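Local coordinates for protein endo-arabinase (Bacteroides thetaiotaomicron, PDB 5C0P) that probably hydrolyses glycosidic bonds in arabinan, as a magnesium-binding member of glycoside hydrolase family 43, at residues 46-52 with 63-69; 106-110 with 122-128. All coordinates share one frame; numbering follows the deposited sequence.

Contact 1: residues 46-52 with 63-69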
loop_
_atom_site.group_PDB
_atom_site.type_symbol
_atom_site.label_atom_id
_atom_site.label_comp_id
_atom_site.label_asym_id
_atom_site.label_seq_id
_atom_site.Cartn_x
_atom_site.Cartn_y
_atom_site.Cartn_z
ATOM N N ASN A 46 10.214 10.270 3.863
ATOM C CA ASN A 46 11.006 11.476 3.655
ATOM C C ASN A 46 12.430 11.242 4.172
ATOM O O ASN A 46 13.105 12.165 4.631
ATOM C CB ASN A 46 10.311 12.651 4.354
ATOM C CG ASN A 46 10.923 14.005 4.032
ATOM O OD1 ASN A 46 11.106 14.828 4.933
ATOM N ND2 ASN A 46 11.235 14.253 2.754
ATOM N N ASN A 47 12.862 9.983 4.061
ATOM C CA ASN A 47 14.192 9.515 4.473
ATOM C C ASN A 47 14.295 9.319 5.986
ATOM O O ASN A 47 14.610 10.258 6.722
ATOM C CB ASN A 47 15.323 10.407 3.950
ATOM C CG ASN A 47 16.684 9.746 4.060
ATOM O OD1 ASN A 47 16.828 8.687 4.674
ATOM N ND2 ASN A 47 17.697 10.376 3.475
ATOM N N LEU A 48 14.011 8.092 6.426
ATOM C CA LEU A 48 14.061 7.703 7.848
ATOM C C LEU A 48 13.112 8.540 8.711
ATOM O O LEU A 48 13.362 8.779 9.902
ATOM C CB LEU A 48 15.495 7.731 8.386
ATOM C CG LEU A 48 16.411 6.725 7.672
ATOM C CD1 LEU A 48 17.827 6.752 8.228
ATOM C CD2 LEU A 48 15.823 5.327 7.796
ATOM N N LYS A 49 12.029 8.981 8.085
ATOM C CA LYS A 49 10.940 9.645 8.789
ATOM C C LYS A 49 9.761 9.735 7.857
ATOM O O LYS A 49 9.921 9.694 6.638
ATOM C CB LYS A 49 11.349 11.040 9.252
ATOM C CG LYS A 49 11.898 11.947 8.167
ATOM C CD LYS A 49 12.791 13.015 8.793
ATOM C CE LYS A 49 13.407 13.933 7.752
ATOM N NZ LYS A 49 14.343 13.224 6.856
ATOM N N ILE A 50 8.570 9.849 8.433
ATOM C CA ILE A 50 7.372 9.999 7.629
ATOM C C ILE A 50 6.922 11.452 7.685
ATOM O O ILE A 50 6.715 12.010 8.762
ATOM C CB ILE A 50 6.238 9.058 8.097
ATOM C CG1 ILE A 50 6.726 7.605 8.154
ATOM C CG2 ILE A 50 4.995 9.183 7.191
ATOM C CD1 ILE A 50 7.310 7.073 6.843
ATOM N N ARG A 51 6.804 12.059 6.506
ATOM C CA ARG A 51 6.368 13.443 6.358
ATOM C C ARG A 51 4.910 13.412 5.920
ATOM O O ARG A 51 4.477 12.459 5.282
ATOM C CB ARG A 51 7.221 14.137 5.287
ATOM C CG ARG A 51 6.965 15.623 5.082
ATOM C CD ARG A 51 7.895 16.439 5.937
ATOM N NE ARG A 51 7.972 17.841 5.529
ATOM C CZ ARG A 51 9.050 18.397 4.986
ATOM N NH1 ARG A 51 9.040 19.681 4.650
ATOM N NH2 ARG A 51 10.141 17.668 4.784
ATOM N N VAL A 52 4.142 14.441 6.269
ATOM C CA VAL A 52 2.750 14.484 5.845
ATOM C C VAL A 52 2.400 15.820 5.193
ATOM O O VAL A 52 2.688 16.885 5.728
ATOM C CB VAL A 52 1.789 14.157 7.023
ATOM C CG1 VAL A 52 2.051 15.061 8.228
ATOM C CG2 VAL A 52 0.338 14.238 6.565
ATOM N N ASP A 63 2.601 21.588 3.648
ATOM C CA ASP A 63 3.457 20.794 4.517
ATOM C C ASP A 63 2.937 20.855 5.948
ATOM O O ASP A 63 2.806 21.940 6.527
ATOM C CB ASP A 63 4.886 21.343 4.446
ATOM C CG ASP A 63 5.862 20.596 5.343
ATOM O OD1 ASP A 63 5.601 19.434 5.716
ATOM O OD2 ASP A 63 6.916 21.186 5.667
ATOM N N GLU A 64 2.629 19.686 6.508
ATOM C CA GLU A 64 2.183 19.586 7.894
ATOM C C GLU A 64 3.221 18.909 8.789
ATOM O O GLU A 64 2.922 18.514 9.912
ATOM C CB GLU A 64 0.843 18.850 7.979
ATOM C CG GLU A 64 -0.346 19.672 7.499
ATOM C CD GLU A 64 -0.698 20.818 8.432
ATOM O OE1 GLU A 64 -0.186 20.863 9.571
ATOM O OE2 GLU A 64 -1.495 21.683 8.023
ATOM N N GLY A 65 4.453 18.802 8.304
ATOM C CA GLY A 65 5.536 18.338 9.149
ATOM C C GLY A 65 5.666 16.830 9.193
ATOM O O GLY A 65 5.283 16.129 8.256
ATOM N N TYR A 66 6.207 16.318 10.292
ATOM C CA TYR A 66 6.473 14.890 10.387
ATOM C C TYR A 66 5.418 14.184 11.215
ATOM O O TYR A 66 5.118 14.593 12.341
ATOM C CB TYR A 66 7.856 14.647 10.991
ATOM C CG TYR A 66 8.957 15.334 10.225
ATOM C CD1 TYR A 66 9.309 14.910 8.950
ATOM C CD2 TYR A 66 9.637 16.410 10.772
ATOM C CE1 TYR A 66 10.315 15.540 8.244
ATOM C CE2 TYR A 66 10.645 17.044 10.077
ATOM C CZ TYR A 66 10.978 16.604 8.813
ATOM O OH TYR A 66 11.983 17.237 8.119
ATOM N N SER A 67 4.856 13.124 10.642
ATOM C CA SER A 67 3.846 12.330 11.322
ATOM C C SER A 67 4.473 11.164 12.086
ATOM O O SER A 67 3.867 10.642 13.015
ATOM C CB SER A 67 2.792 11.826 10.339
ATOM O OG SER A 67 3.383 11.021 9.327
ATOM N N PHE A 68 5.679 10.746 11.698
ATOM C CA PHE A 68 6.403 9.744 12.485
ATOM C C PHE A 68 7.913 9.889 12.419
ATOM O O PHE A 68 8.510 9.815 11.338
ATOM C CB PHE A 68 6.033 8.303 12.085
ATOM C CG PHE A 68 6.739 7.262 12.913
ATOM C CD1 PHE A 68 6.569 7.248 14.291
ATOM C CD2 PHE A 68 7.574 6.319 12.336
ATOM C CE1 PHE A 68 7.218 6.322 15.085
ATOM C CE2 PHE A 68 8.231 5.374 13.137
ATOM C CZ PHE A 68 8.050 5.381 14.508
ATOM N N ILE A 69 8.519 10.093 13.587
ATOM C CA ILE A 69 9.960 9.997 13.763
ATOM C C ILE A 69 10.176 8.931 14.818
ATOM O O ILE A 69 9.659 9.061 15.928
ATOM C CB ILE A 69 10.553 11.291 14.341
ATOM C CG1 ILE A 69 10.114 12.511 13.532
ATOM C CG2 ILE A 69 12.081 11.178 14.444
ATOM C CD1 ILE A 69 10.860 12.680 12.253
#
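A beta hairpin pairs strand 50-55 with strand 60-68, and a classic beta bulge interrupts it where S67 and F68 both face I50. I50 N gives a straight bond to F68 O at 2.9 Å. I50 O takes S67 N at 2.9 Å and, more weakly, F68 N. Beyond the bulge R51 and Y66 form a non-hydrogen-bonded pair. V52 then bonds G65 O through its N and E64 N through its O.

The R51 side chain reaches across to D63 on the partner strand and meets it at about a right angle. Its CG is anti to the backbone N (chi1 -176°) and the chain bends at chi2. This lays the guanidinium side-on against the carboxylate, with NE on D63 OD1 at 2.9 Å and NH1 on D63 OD2 at 2.8 Å. The two planes stand 48° apart, and both oxygens are met from above the carboxylate plane. G65 N reaches D63 OD1 from the opposite face and closes an Asx turn. NH2 of R51 bonds N46 OD1 at 3.0 Å. Three nitrogens therefore fix the rotation of the guanidinium.

The Y66 ring lies between R51 and K49. CE1 touches R51 CD at 3.5 Å from one side of the ring plane, and K49 CG, CD and CE approach CE1 from the other, both obliquely. N46 OD1 sits in the ring plane, at the edge. K49 NZ turns back to N46 O and N47 O, which ties the bend before the strand. I69 CD1 presses tightly on K49 CB at 3.5 Å.

Towards the interior, I50 packs on F80 and P83, and F68 meets F74 edge-to-face. S67 OG bonds H43 ND1 on strand 39-45, which lies beyond 50-55. The arrangement is a bulged antiparallel hairpin within one sheet of the five-bladed beta-propeller of family 43.

Contact 2: residues 106-110 with 122-128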
loop_
_atom_site.group_PDB
_atom_site.type_symbol
_atom_site.label_atom_id
_atom_site.label_comp_id
_atom_site.label_asym_id
_atom_site.label_seq_id
_atom_site.Cartn_x
_atom_site.Cartn_y
_atom_site.Cartn_z
ATOM N N GLY A 106 9.702 -6.044 7.949
ATOM C CA GLY A 106 8.282 -6.281 8.130
ATOM C C GLY A 106 7.501 -4.992 8.209
ATOM O O GLY A 106 8.077 -3.911 8.350
ATOM N N THR A 107 6.184 -5.099 8.129
ATOM C CA THR A 107 5.326 -3.932 8.235
ATOM C C THR A 107 4.835 -3.858 9.671
ATOM O O THR A 107 4.457 -4.878 10.247
ATOM C CB THR A 107 4.137 -4.050 7.267
ATOM O OG1 THR A 107 4.637 -4.174 5.931
ATOM C CG2 THR A 107 3.214 -2.831 7.371
ATOM N N SER A 108 4.870 -2.672 10.266
ATOM C CA SER A 108 4.276 -2.516 11.589
ATOM C C SER A 108 3.220 -1.425 11.594
ATOM O O SER A 108 3.101 -0.641 10.635
ATOM C CB SER A 108 5.319 -2.336 12.702
ATOM O OG SER A 108 5.819 -1.033 12.718
ATOM N N ILE A 109 2.426 -1.418 12.659
ATOM C CA ILE A 109 1.260 -0.556 12.754
ATOM C C ILE A 109 1.451 0.453 13.880
ATOM O O ILE A 109 1.871 0.102 14.993
ATOM C CB ILE A 109 -0.011 -1.386 12.987
ATOM C CG1 ILE A 109 -0.213 -2.361 11.819
ATOM C CG2 ILE A 109 -1.234 -0.470 13.173
ATOM C CD1 ILE A 109 -1.345 -3.387 12.029
ATOM N N LEU A 110 1.172 1.717 13.568
ATOM C CA LEU A 110 1.313 2.805 14.527
ATOM C C LEU A 110 -0.009 3.548 14.569
ATOM O O LEU A 110 -0.788 3.480 13.615
ATOM C CB LEU A 110 2.450 3.741 14.111
ATOM C CG LEU A 110 3.803 3.032 13.967
ATOM C CD1 LEU A 110 4.072 2.585 12.518
ATOM C CD2 LEU A 110 4.904 3.909 14.476
ATOM N N LEU A 122 1.723 0.885 17.802
ATOM C CA LEU A 122 0.587 0.197 18.403
ATOM C C LEU A 122 1.116 -0.947 19.254
ATOM O O LEU A 122 0.720 -1.108 20.415
ATOM C CB LEU A 122 -0.374 -0.284 17.315
ATOM C CG LEU A 122 -1.634 -0.979 17.814
ATOM C CD1 LEU A 122 -2.465 -0.045 18.701
ATOM C CD2 LEU A 122 -2.435 -1.503 16.620
ATOM N N VAL A 123 2.020 -1.732 18.663
ATOM C CA VAL A 123 2.912 -2.639 19.378
ATOM C C VAL A 123 4.301 -2.440 18.767
ATOM O O VAL A 123 4.412 -2.038 17.596
ATOM C CB VAL A 123 2.494 -4.126 19.256
ATOM C CG1 VAL A 123 1.102 -4.350 19.847
ATOM C CG2 VAL A 123 2.541 -4.593 17.817
ATOM N N ASN A 124 5.347 -2.700 19.549
ATOM C CA ASN A 124 6.711 -2.441 19.083
ATOM C C ASN A 124 7.339 -3.632 18.357
ATOM O O ASN A 124 8.410 -4.134 18.728
ATOM C CB ASN A 124 7.603 -1.983 20.228
ATOM C CG ASN A 124 8.923 -1.406 19.736
ATOM O OD1 ASN A 124 9.020 -0.949 18.592
ATOM N ND2 ASN A 124 9.941 -1.430 20.591
ATOM N N LYS A 125 6.647 -4.080 17.314
ATOM C CA LYS A 125 7.124 -5.162 16.463
ATOM C C LYS A 125 6.249 -5.234 15.224
ATOM O O LYS A 125 5.138 -4.694 15.203
ATOM C CB LYS A 125 7.100 -6.507 17.191
ATOM C CG LYS A 125 5.736 -6.983 17.620
ATOM C CD LYS A 125 5.870 -8.351 18.286
ATOM C CE LYS A 125 4.606 -8.746 19.037
ATOM N NZ LYS A 125 4.818 -9.932 19.926
ATOM N N ALA A 126 6.750 -5.901 14.189
ATOM C CA ALA A 126 6.010 -6.064 12.950
ATOM C C ALA A 126 4.740 -6.880 13.175
ATOM O O ALA A 126 4.711 -7.770 14.023
ATOM C CB ALA A 126 6.879 -6.750 11.909
ATOM N N ILE A 127 3.708 -6.574 12.397
ATOM C CA ILE A 127 2.482 -7.368 12.377
ATOM C C ILE A 127 2.620 -8.547 11.401
ATOM O O ILE A 127 1.929 -9.560 11.520
ATOM C CB ILE A 127 1.272 -6.470 12.014
ATOM C CG1 ILE A 127 -0.044 -7.200 12.283
ATOM C CG2 ILE A 127 1.359 -5.984 10.565
ATOM C CD1 ILE A 127 -0.227 -7.626 13.728
ATOM N N THR A 128 3.546 -8.422 10.454
ATOM C CA THR A 128 3.878 -9.518 9.540
ATOM C C THR A 128 4.739 -10.558 10.278
ATOM O O THR A 128 5.276 -10.264 11.349
ATOM C CB THR A 128 4.588 -8.957 8.290
ATOM O OG1 THR A 128 5.682 -8.124 8.700
ATOM C CG2 THR A 128 3.615 -8.133 7.447
HETATM O O HOH W 1 4.605 -0.372 15.318
HETATM O O HOH W 2 2.539 -3.767 14.278
#
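T128 OG1 sits between its backbone N and carbonyl carbon (chi1 52°), which points the hydroxyl oxygen at T107 N, 3.1 Å away. The N-H...O angle is 146°, so the bond is bent. The same oxygen lies 3.2 Å from G106 CA. I127 has CG1 anti to its backbone N (chi1 -168°), which sets both CG1 and CG2 against I109 CD1.

T107 O accepts I127 N at 2.8 Å, in the carbonyl plane. I109 O accepts L122 N at 2.9 Å. Between these two bonds the loop bulges away from the strand, and N124 is the centre of an inverse gamma turn. Two waters bridge this part. One gives hydrogens to I109 O and V123 O and accepts from S108 OG. The other accepts from I109 N, at 2.9 Å, and donates to K125 O. I109 O is therefore gripped by both L122 N and a water. The second water stands in for a direct bond from I109 N to K125 O, while the first joins two carbonyl oxygens that could not bond each other.

I109 carries the apolar packing. Its CG2 lies 3.8 Å from L122 CD2, with the two side chains side by side and pointing the same way. Its CD1 lies 4.0 Å from both CG1 and CG2 of I127, and the two side chains cross at a slant. A126 CB lies against T107 O and approaches G106 CA. S108 CB rests near K125 O and A126 CA.

On its other edge the strand pairs with 91-100, and T107 OG1 bonds T97 OG1 and G137 N. I127 and T128 continue onto L149 and F151 of strand 147-153. The loop follows the short edge strand 120-121, continues along strand 103-112 and leads to the next sheet, a blade-to-blade connection of the beta-propeller.

Contact 1 and contact 2 follow each other along the chain, and their centres are 18 Å apart. They belong to two successive antiparallel sheets of the propeller. They touch where F68 CE1 meets L110 CD2 at 3.4 Å, a packing contact between the sheets. Contact 2 lies nearer the active-site region. The T107 side chain is about 6 Å from that of D136, predicted to tune the catalytic glutamate and orient the proton donor. It is about 9 Å from the bound magnesium ion, whereas the I50 side chain is about 11 Å from it. D84 and H261 belong to that metal site.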